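Local atomic coordinates of carbohydrate kinase, pfkB family (Enterococcus faecalis, PDB entry 3KTN), a protein that probably phosphorylates a sugar acid such as 2-keto-3-deoxygluconate, in the manner of ribokinase-like carbohydrate kinases. Residues Val34-Asn39 and Ala278-Ala283; Leu41-His46 and Thr304-Leu309. One frame throughout, in Å; residues are numbered along the deposited sequence.

Contact 1 of 2, residues Val34-Asn39 and Ala278-Ala283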
loop_
_atom_site.group_PDB
_atom_site.type_symbol
_atom_site.label_atom_id
_atom_site.label_comp_id
_atom_site.label_asym_id
_atom_site.label_seq_id
_atom_site.Cartn_x
_atom_site.Cartn_y
_atom_site.Cartn_z
ATOM N N VAL A 34 -8.834 8.365 17.728
ATOM C CA VAL A 34 -8.777 7.677 18.998
ATOM C C VAL A 34 -8.915 8.691 20.139
ATOM O O VAL A 34 -9.187 9.876 19.908
ATOM C CB VAL A 34 -7.428 6.902 19.133
ATOM C CG1 VAL A 34 -7.292 5.883 17.997
ATOM C CG2 VAL A 34 -6.257 7.877 19.082
ATOM N N GLY A 35 -8.720 8.203 21.360
ATOM C CA GLY A 35 -8.824 9.019 22.551
ATOM C C GLY A 35 -9.407 8.137 23.639
ATOM O O GLY A 35 -10.095 7.162 23.325
ATOM N N THR A 36 -9.128 8.449 24.904
ATOM C CA THR A 36 -9.654 7.656 26.019
ATOM C C THR A 36 -11.158 7.425 25.896
ATOM O O THR A 36 -11.617 6.289 25.975
ATOM C CB THR A 36 -9.364 8.335 27.381
ATOM O OG1 THR A 36 -7.973 8.199 27.683
ATOM C CG2 THR A 36 -10.184 7.693 28.508
ATOM N N GLY A 37 -11.917 8.496 25.690
ATOM C CA GLY A 37 -13.361 8.368 25.555
ATOM C C GLY A 37 -13.788 7.563 24.334
ATOM O O GLY A 37 -14.785 6.841 24.371
ATOM N N VAL A 38 -13.040 7.684 23.243
ATOM C CA VAL A 38 -13.361 6.947 22.023
ATOM C C VAL A 38 -13.096 5.463 22.232
ATOM O O VAL A 38 -13.952 4.627 21.934
ATOM C CB VAL A 38 -12.524 7.463 20.826
ATOM C CG1 VAL A 38 -12.912 6.729 19.542
ATOM C CG2 VAL A 38 -12.744 8.962 20.669
ATOM N N ASN A 39 -11.922 5.139 22.771
ATOM C CA ASN A 39 -11.548 3.742 23.005
ATOM C C ASN A 39 -12.537 3.066 23.937
ATOM O O ASN A 39 -12.972 1.932 23.696
ATOM C CB ASN A 39 -10.143 3.639 23.622
ATOM C CG ASN A 39 -9.091 4.377 22.813
ATOM O OD1 ASN A 39 -9.289 4.669 21.630
ATOM N ND2 ASN A 39 -7.957 4.670 23.443
ATOM N N ALA A 278 -4.585 0.360 25.623
ATOM C CA ALA A 278 -5.022 -0.924 26.167
ATOM C C ALA A 278 -5.629 -0.775 27.552
ATOM O O ALA A 278 -6.438 -1.604 27.974
ATOM C CB ALA A 278 -3.859 -1.909 26.211
ATOM N N GLY A 279 -5.237 0.278 28.259
ATOM C CA GLY A 279 -5.787 0.510 29.580
ATOM C C GLY A 279 -7.274 0.783 29.494
ATOM O O GLY A 279 -8.019 0.499 30.434
ATOM N N ASP A 280 -7.721 1.325 28.364
ATOM C CA ASP A 280 -9.139 1.616 28.206
ATOM C C ASP A 280 -9.960 0.358 27.939
ATOM O O ASP A 280 -11.177 0.352 28.144
ATOM C CB ASP A 280 -9.357 2.641 27.095
ATOM C CG ASP A 280 -8.571 3.917 27.326
ATOM O OD1 ASP A 280 -8.591 4.411 28.471
ATOM O OD2 ASP A 280 -7.937 4.430 26.373
ATOM N N ALA A 281 -9.302 -0.707 27.483
ATOM C CA ALA A 281 -10.003 -1.968 27.229
ATOM C C ALA A 281 -10.275 -2.635 28.582
ATOM O O ALA A 281 -11.301 -3.285 28.768
ATOM C CB ALA A 281 -9.159 -2.883 26.347
ATOM N N TYR A 282 -9.348 -2.475 29.524
ATOM C CA TYR A 282 -9.535 -3.046 30.857
ATOM C C TYR A 282 -10.735 -2.347 31.506
ATOM O O TYR A 282 -11.638 -2.998 32.039
ATOM C CB TYR A 282 -8.296 -2.831 31.729
ATOM C CG TYR A 282 -8.442 -3.429 33.115
ATOM C CD1 TYR A 282 -8.408 -4.811 33.299
ATOM C CD2 TYR A 282 -8.644 -2.617 34.237
ATOM C CE1 TYR A 282 -8.570 -5.379 34.558
ATOM C CE2 TYR A 282 -8.812 -3.174 35.516
ATOM C CZ TYR A 282 -8.773 -4.559 35.663
ATOM O OH TYR A 282 -8.941 -5.135 36.896
ATOM N N ALA A 283 -10.741 -1.019 31.444
ATOM C CA ALA A 283 -11.829 -0.233 32.014
ATOM C C ALA A 283 -13.165 -0.612 31.387
ATOM O O ALA A 283 -14.177 -0.732 32.085
ATOM C CB ALA A 283 -11.562 1.246 31.823
#
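D280 buries the most surface here, with its carboxylate facing N39 and T36 on the first turn of helix 36-46. N39 is the polar partner. Its ND2 gives a hydrogen bond to OD2 of D280, 2.9 Å long and fairly straight at 162°. The donor meets OD2 on its anti side, 17° out of the carboxylate plane, while OD2 lies close to the amide plane of N39. The two flat groups are nevertheless turned well away from coplanar. Next to the bond, CB of N39 lies 3.7 Å from CB of D280. D280 closes the GAGD signature of pfkB kinases, at the start of helix 278-291. In relatives this motif lines the anion hole at the phosphoryl-transfer site. T36 and N39 belong to the early glycine-rich GTGVN signature, and G35 is the N-cap of their helix. T36 contributes mainly its methyl. With chi1 -73°, OG1 sits beside the backbone N and the methyl CG2 points the other way, 3.6 Å from OD1 of D280. A sulfate ion is bound about 5 Å from the T36 side chain. The magnesium ion, at the site of D274 and I276, lies about 7 Å from the N39 side chain.

Contact 2 of 2, residues Leu41-His46 and Thr304-Leu309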
loop_
_atom_site.group_PDB
_atom_site.type_symbol
_atom_site.label_atom_id
_atom_site.label_comp_id
_atom_site.label_asym_id
_atom_site.label_seq_id
_atom_site.Cartn_x
_atom_site.Cartn_y
_atom_site.Cartn_z
ATOM N N LEU A 41 -15.798 4.001 24.852
ATOM C CA LEU A 41 -17.127 3.859 24.272
ATOM C C LEU A 41 -17.177 2.880 23.096
ATOM O O LEU A 41 -18.172 2.161 22.922
ATOM C CB LEU A 41 -17.661 5.226 23.837
ATOM C CG LEU A 41 -17.790 6.281 24.942
ATOM C CD1 LEU A 41 -18.493 7.509 24.377
ATOM C CD2 LEU A 41 -18.562 5.710 26.134
ATOM N N ALA A 42 -16.111 2.852 22.296
ATOM C CA ALA A 42 -16.052 1.953 21.145
ATOM C C ALA A 42 -16.135 0.504 21.612
ATOM O O ALA A 42 -16.896 -0.291 21.063
ATOM C CB ALA A 42 -14.754 2.171 20.359
ATOM N N ASN A 43 -15.353 0.164 22.632
ATOM C CA ASN A 43 -15.356 -1.197 23.151
ATOM C C ASN A 43 -16.714 -1.531 23.774
ATOM O O ASN A 43 -17.254 -2.615 23.552
ATOM C CB ASN A 43 -14.250 -1.382 24.192
ATOM C CG ASN A 43 -13.880 -2.838 24.385
ATOM O OD1 ASN A 43 -14.584 -3.739 23.914
ATOM N ND2 ASN A 43 -12.775 -3.083 25.078
ATOM N N LEU A 44 -17.259 -0.603 24.558
ATOM C CA LEU A 44 -18.563 -0.811 25.192
ATOM C C LEU A 44 -19.667 -0.961 24.131
ATOM O O LEU A 44 -20.602 -1.741 24.306
ATOM C CB LEU A 44 -18.880 0.352 26.141
ATOM C CG LEU A 44 -18.000 0.425 27.397
ATOM C CD1 LEU A 44 -18.325 1.677 28.201
ATOM C CD2 LEU A 44 -18.216 -0.827 28.241
ATOM N N ALA A 45 -19.557 -0.218 23.030
ATOM C CA ALA A 45 -20.550 -0.329 21.962
ATOM C C ALA A 45 -20.421 -1.720 21.339
ATOM O O ALA A 45 -21.416 -2.334 20.950
ATOM C CB ALA A 45 -20.327 0.755 20.905
ATOM N N HIS A 46 -19.194 -2.220 21.249
ATOM C CA HIS A 46 -18.981 -3.550 20.698
ATOM C C HIS A 46 -19.485 -4.610 21.670
ATOM O O HIS A 46 -19.711 -5.757 21.286
ATOM C CB HIS A 46 -17.501 -3.778 20.377
ATOM C CG HIS A 46 -17.114 -3.315 19.007
ATOM N ND1 HIS A 46 -17.164 -1.990 18.631
ATOM C CD2 HIS A 46 -16.745 -4.007 17.903
ATOM C CE1 HIS A 46 -16.847 -1.886 17.352
ATOM N NE2 HIS A 46 -16.591 -3.098 16.889
ATOM N N THR A 304 -9.461 -8.376 32.544
ATOM C CA THR A 304 -8.037 -8.629 32.365
ATOM C C THR A 304 -7.789 -9.308 31.015
ATOM O O THR A 304 -6.852 -8.949 30.298
ATOM C CB THR A 304 -7.471 -9.507 33.513
ATOM O OG1 THR A 304 -7.801 -8.911 34.774
ATOM C CG2 THR A 304 -5.951 -9.610 33.415
ATOM N N VAL A 305 -8.633 -10.276 30.665
ATOM C CA VAL A 305 -8.500 -10.959 29.384
ATOM C C VAL A 305 -8.715 -9.938 28.259
ATOM O O VAL A 305 -8.008 -9.947 27.254
ATOM C CB VAL A 305 -9.529 -12.103 29.248
ATOM C CG1 VAL A 305 -9.513 -12.666 27.828
ATOM C CG2 VAL A 305 -9.201 -13.204 30.247
ATOM N N ASN A 306 -9.688 -9.051 28.437
ATOM C CA ASN A 306 -9.959 -8.032 27.436
ATOM C C ASN A 306 -8.728 -7.143 27.282
ATOM O O ASN A 306 -8.369 -6.750 26.173
ATOM C CB ASN A 306 -11.165 -7.180 27.843
ATOM C CG ASN A 306 -11.765 -6.432 26.665
ATOM O OD1 ASN A 306 -11.952 -7.008 25.595
ATOM N ND2 ASN A 306 -12.079 -5.156 26.856
ATOM N N GLY A 307 -8.085 -6.838 28.405
ATOM C CA GLY A 307 -6.890 -6.012 28.387
ATOM C C GLY A 307 -5.750 -6.671 27.631
ATOM O O GLY A 307 -5.014 -6.001 26.902
ATOM N N VAL A 308 -5.595 -7.979 27.809
ATOM C CA VAL A 308 -4.546 -8.729 27.117
ATOM C C VAL A 308 -4.843 -8.729 25.616
ATOM O O VAL A 308 -3.935 -8.581 24.794
ATOM C CB VAL A 308 -4.478 -10.195 27.615
ATOM C CG1 VAL A 308 -3.454 -10.992 26.795
ATOM C CG2 VAL A 308 -4.095 -10.219 29.093
ATOM N N LEU A 309 -6.121 -8.898 25.275
ATOM C CA LEU A 309 -6.557 -8.909 23.882
ATOM C C LEU A 309 -6.263 -7.587 23.183
ATOM O O LEU A 309 -5.870 -7.576 22.024
ATOM C CB LEU A 309 -8.058 -9.198 23.794
ATOM C CG LEU A 309 -8.503 -10.647 24.001
ATOM C CD1 LEU A 309 -10.012 -10.689 24.152
ATOM C CD2 LEU A 309 -8.055 -11.504 22.816
#
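N306 and N43 meet amide to amide between helices 296-310 and 36-46. They are the two residues that touch across this contact, and both are buried. Along 304-309, T304 and V305 come first and make no contact with 41-46. V305 packs instead on V325, V328 and L329 of helix 322-330. N306 then points across. Its CG lies anti to the backbone N (chi1 -161°), which extends the amide toward N43. N43 has a similar first torsion and comes from the opposite direction, so the two side chains together span the distance between the helices. The modelled ND2 atoms of N43 and N306 are 2.8 Å apart, with the amide planes 41° apart. The N43 amide is probably flipped in the model. Once it is turned back, the pair may be a hydrogen bond. The N306 amide is tied down at both ends: OD1 bonds to T320 OG1, and ND2 bonds to A281 O. These bonds would fix its rotation. Past G307, V308 and L309 pack on I98 of the second subunit, and on the facing helix H46 NE2 bonds to E24 OE1 of that same subunit. H46 ND1 bonds back to A42 O at 3.0 Å, from above the carbonyl plane and from the face opposite H46 N. The helix backbones stay well apart here, with N43 CA and N306 CA 9.7 Å from each other. Helix 278-291 lies alongside, with A281 and A284 against N43. Helix 322-330 also touches N306 through V325, and strand 50-57 packs against L41, L44 and A45.

Helix 36-46 takes part in both contacts: its first turn meets helix 278-291 in contact 1, and its later turns meet helix 296-310 in contact 2. The two partner helices follow each other in the chain. Contact 1 is only partly buried and lies near the magnesium and sulfate ions. It pairs a neutral amide with an acidic side chain. Contact 2 is buried, smaller and away from the annotated sites, and joins two neutral amides. The centres of contact 1 and contact 2 are about 8 Å apart. A281, next to D280 in the chain, bridges the two contacts.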